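BH2358 protein (Bacillus halodurans C-125, PDB 2RBD) is of unknown function, a helical protein of the ferritin clan that is probably a component of the spore coat. Local coordinates at residues K49-E54 with V142-K147. Residues are numbered along the deposited sequence; the frame is centred on the assembly and turned at random. Where two conformers were deposited one is given.
Sequences KNLIDE and VQFGGK
Glu-54 OE1 meets Lys-147 NZ across two nearly antiparallel helices, 46-72 and 128-155, whose local axes run 167° apart and come within 11.5 Å. From the Glu-54 backbone outward, Glu-54 CB lies 4.1 Å from Phe-144 CE1, and Glu-54 CG stays beside the same ring atom. A chi1 of 180° sets CG anti to the backbone N, and the extended chain beyond it carries CD on to the ring edge, in the ring plane, next to Phe-144 CD1. The carboxylate plane stands 80° from that of the ring. Glu-54 OE2 also sits at this edge, 3.8 Å from Phe-144 CD1, while Glu-54 OE1 presents its syn lone pair to Lys-147 NZ in a salt bridge; the modelled 2.5 Å is shorter than such a bond normally is, and its exact length is doubtful. The lysine crosses the glutamate at about a right angle. Leu-51 CD2 lies against both Phe-144 CE1, at 3.8 Å, and Lys-147 CB, at 4.0 Å; Leu-51 also packs on Met-148 and Leu-151 farther along helix 128-155. The buried phenyl and Leu-51 pass alongside each other, pointing opposite ways, and Phe-144 CZ comes 3.4 Å from Leu-51 O near the ring plane. Val-111 of helix 100-124 touches the same phenyl, while Ile-52 packs on helices 16-42 and 100-124, as expected in a four-helix bundle of the ferritin clan. Phe-144 therefore offers its edge, where the C-H groups carry slight positive charge, to the Leu-51 carbonyl and the Glu-54 carboxylate, which is probably mildly favourable electrostatically. The contact is thus graded, from an aromatic and aliphatic inner layer to an ion pair linking the two helices at its more exposed margin.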
loop_
_atom_site.group_PDB
_atom_site.type_symbol
_atom_site.label_atom_id
_atom_site.label_comp_id
_atom_site.label_asym_id
_atom_site.label_seq_id
_atom_site.Cartn_x
_atom_site.Cartn_y
_atom_site.Cartn_z
ATOM N N LYS A 49 6.931 14.118 24.674
ATOM C CA LYS A 49 6.185 15.344 24.500
ATOM C C LYS A 49 6.843 16.269 23.474
ATOM O O LYS A 49 6.190 16.869 22.613
ATOM C CB LYS A 49 6.070 16.059 25.835
ATOM C CG LYS A 49 4.885 16.953 25.949
ATOM C CD LYS A 49 4.699 17.463 27.409
ATOM C CE LYS A 49 4.568 16.324 28.451
ATOM N NZ LYS A 49 4.450 16.844 29.856
ATOM N N ASN A 50 8.165 16.369 23.544
ATOM C CA ASN A 50 8.863 17.219 22.622
ATOM C C ASN A 50 8.685 16.770 21.183
ATOM O O ASN A 50 8.561 17.578 20.278
ATOM C CB ASN A 50 10.356 17.243 22.927
ATOM C CG ASN A 50 10.705 18.124 24.127
ATOM O OD1 ASN A 50 9.975 19.038 24.492
ATOM N ND2 ASN A 50 11.852 17.832 24.732
ATOM N N LEU A 51 8.716 15.467 20.968
ATOM C CA LEU A 51 8.554 14.921 19.623
ATOM C C LEU A 51 7.117 15.071 19.110
ATOM O O LEU A 51 6.903 15.307 17.920
ATOM C CB LEU A 51 9.022 13.472 19.569
ATOM C CG LEU A 51 10.550 13.298 19.485
ATOM C CD1 LEU A 51 11.014 11.862 19.826
ATOM C CD2 LEU A 51 11.069 13.718 18.093
ATOM N N ILE A 52 6.125 14.978 19.999
ATOM C CA ILE A 52 4.729 15.192 19.600
ATOM C C ILE A 52 4.590 16.633 19.159
ATOM O O ILE A 52 3.982 16.921 18.125
ATOM C CB ILE A 52 3.725 14.895 20.739
ATOM C CG1 ILE A 52 3.791 13.459 21.252
ATOM C CG2 ILE A 52 2.292 15.284 20.262
ATOM C CD1 ILE A 52 2.980 13.236 22.524
ATOM N N ASP A 53 5.162 17.558 19.943
ATOM C CA ASP A 53 5.120 18.961 19.557
ATOM C C ASP A 53 5.792 19.184 18.200
ATOM O O ASP A 53 5.309 19.933 17.357
ATOM C CB ASP A 53 5.838 19.822 20.601
ATOM C CG ASP A 53 4.955 20.230 21.771
ATOM O OD1 ASP A 53 3.711 20.270 21.633
ATOM O OD2 ASP A 53 5.528 20.561 22.845
ATOM N N GLU A 54 6.892 18.517 17.957
ATOM C CA GLU A 54 7.569 18.636 16.682
ATOM C C GLU A 54 6.709 18.101 15.540
ATOM O O GLU A 54 6.662 18.690 14.469
ATOM C CB GLU A 54 8.875 17.880 16.734
ATOM C CG GLU A 54 9.635 17.969 15.417
ATOM C CD GLU A 54 10.982 17.286 15.398
ATOM O OE1 GLU A 54 11.459 16.908 16.503
ATOM O OE2 GLU A 54 11.515 17.166 14.242
ATOM N N VAL A 142 11.017 10.830 6.829
ATOM C CA VAL A 142 12.010 9.807 7.070
ATOM C C VAL A 142 12.833 10.206 8.299
ATOM O O VAL A 142 13.123 9.354 9.180
ATOM C CB VAL A 142 12.907 9.603 5.852
ATOM C CG1 VAL A 142 14.159 8.795 6.240
ATOM C CG2 VAL A 142 12.147 8.935 4.691
ATOM N N GLN A 143 13.254 11.476 8.369
ATOM C CA GLN A 143 14.048 11.902 9.513
ATOM C C GLN A 143 13.273 11.828 10.820
ATOM O O GLN A 143 13.788 11.338 11.822
ATOM C CB GLN A 143 14.664 13.282 9.312
ATOM C CG GLN A 143 15.655 13.318 8.106
ATOM C CD GLN A 143 16.767 12.290 8.186
ATOM O OE1 GLN A 143 17.388 12.156 9.239
ATOM N NE2 GLN A 143 17.012 11.571 7.095
ATOM N N PHE A 144 12.018 12.255 10.804
ATOM C CA PHE A 144 11.191 12.224 11.998
ATOM C C PHE A 144 10.968 10.781 12.453
ATOM O O PHE A 144 11.029 10.452 13.631
ATOM C CB PHE A 144 9.823 12.945 11.762
ATOM C CG PHE A 144 9.030 13.057 13.019
ATOM C CD1 PHE A 144 9.333 14.037 13.945
ATOM C CD2 PHE A 144 8.059 12.123 13.343
ATOM C CE1 PHE A 144 8.679 14.076 15.154
ATOM C CE2 PHE A 144 7.395 12.167 14.541
ATOM C CZ PHE A 144 7.720 13.163 15.452
ATOM N N GLY A 145 10.716 9.904 11.497
ATOM C CA GLY A 145 10.578 8.496 11.825
ATOM C C GLY A 145 11.812 7.919 12.477
ATOM O O GLY A 145 11.711 7.102 13.399
ATOM N N GLY A 146 12.985 8.341 12.019
ATOM C CA GLY A 146 14.228 7.880 12.637
ATOM C C GLY A 146 14.391 8.351 14.091
ATOM O O GLY A 146 14.890 7.614 14.940
ATOM N N LYS A 147 13.943 9.564 14.368
ATOM C CA LYS A 147 13.882 10.093 15.738
ATOM C C LYS A 147 12.931 9.311 16.623
ATOM O O LYS A 147 13.248 9.045 17.780
ATOM C CB LYS A 147 13.494 11.566 15.732
ATOM C CG LYS A 147 14.485 12.516 15.151
ATOM C CD LYS A 147 13.732 13.856 15.043
ATOM C CE LYS A 147 14.556 15.032 15.332
ATOM N NZ LYS A 147 13.765 15.996 16.131
#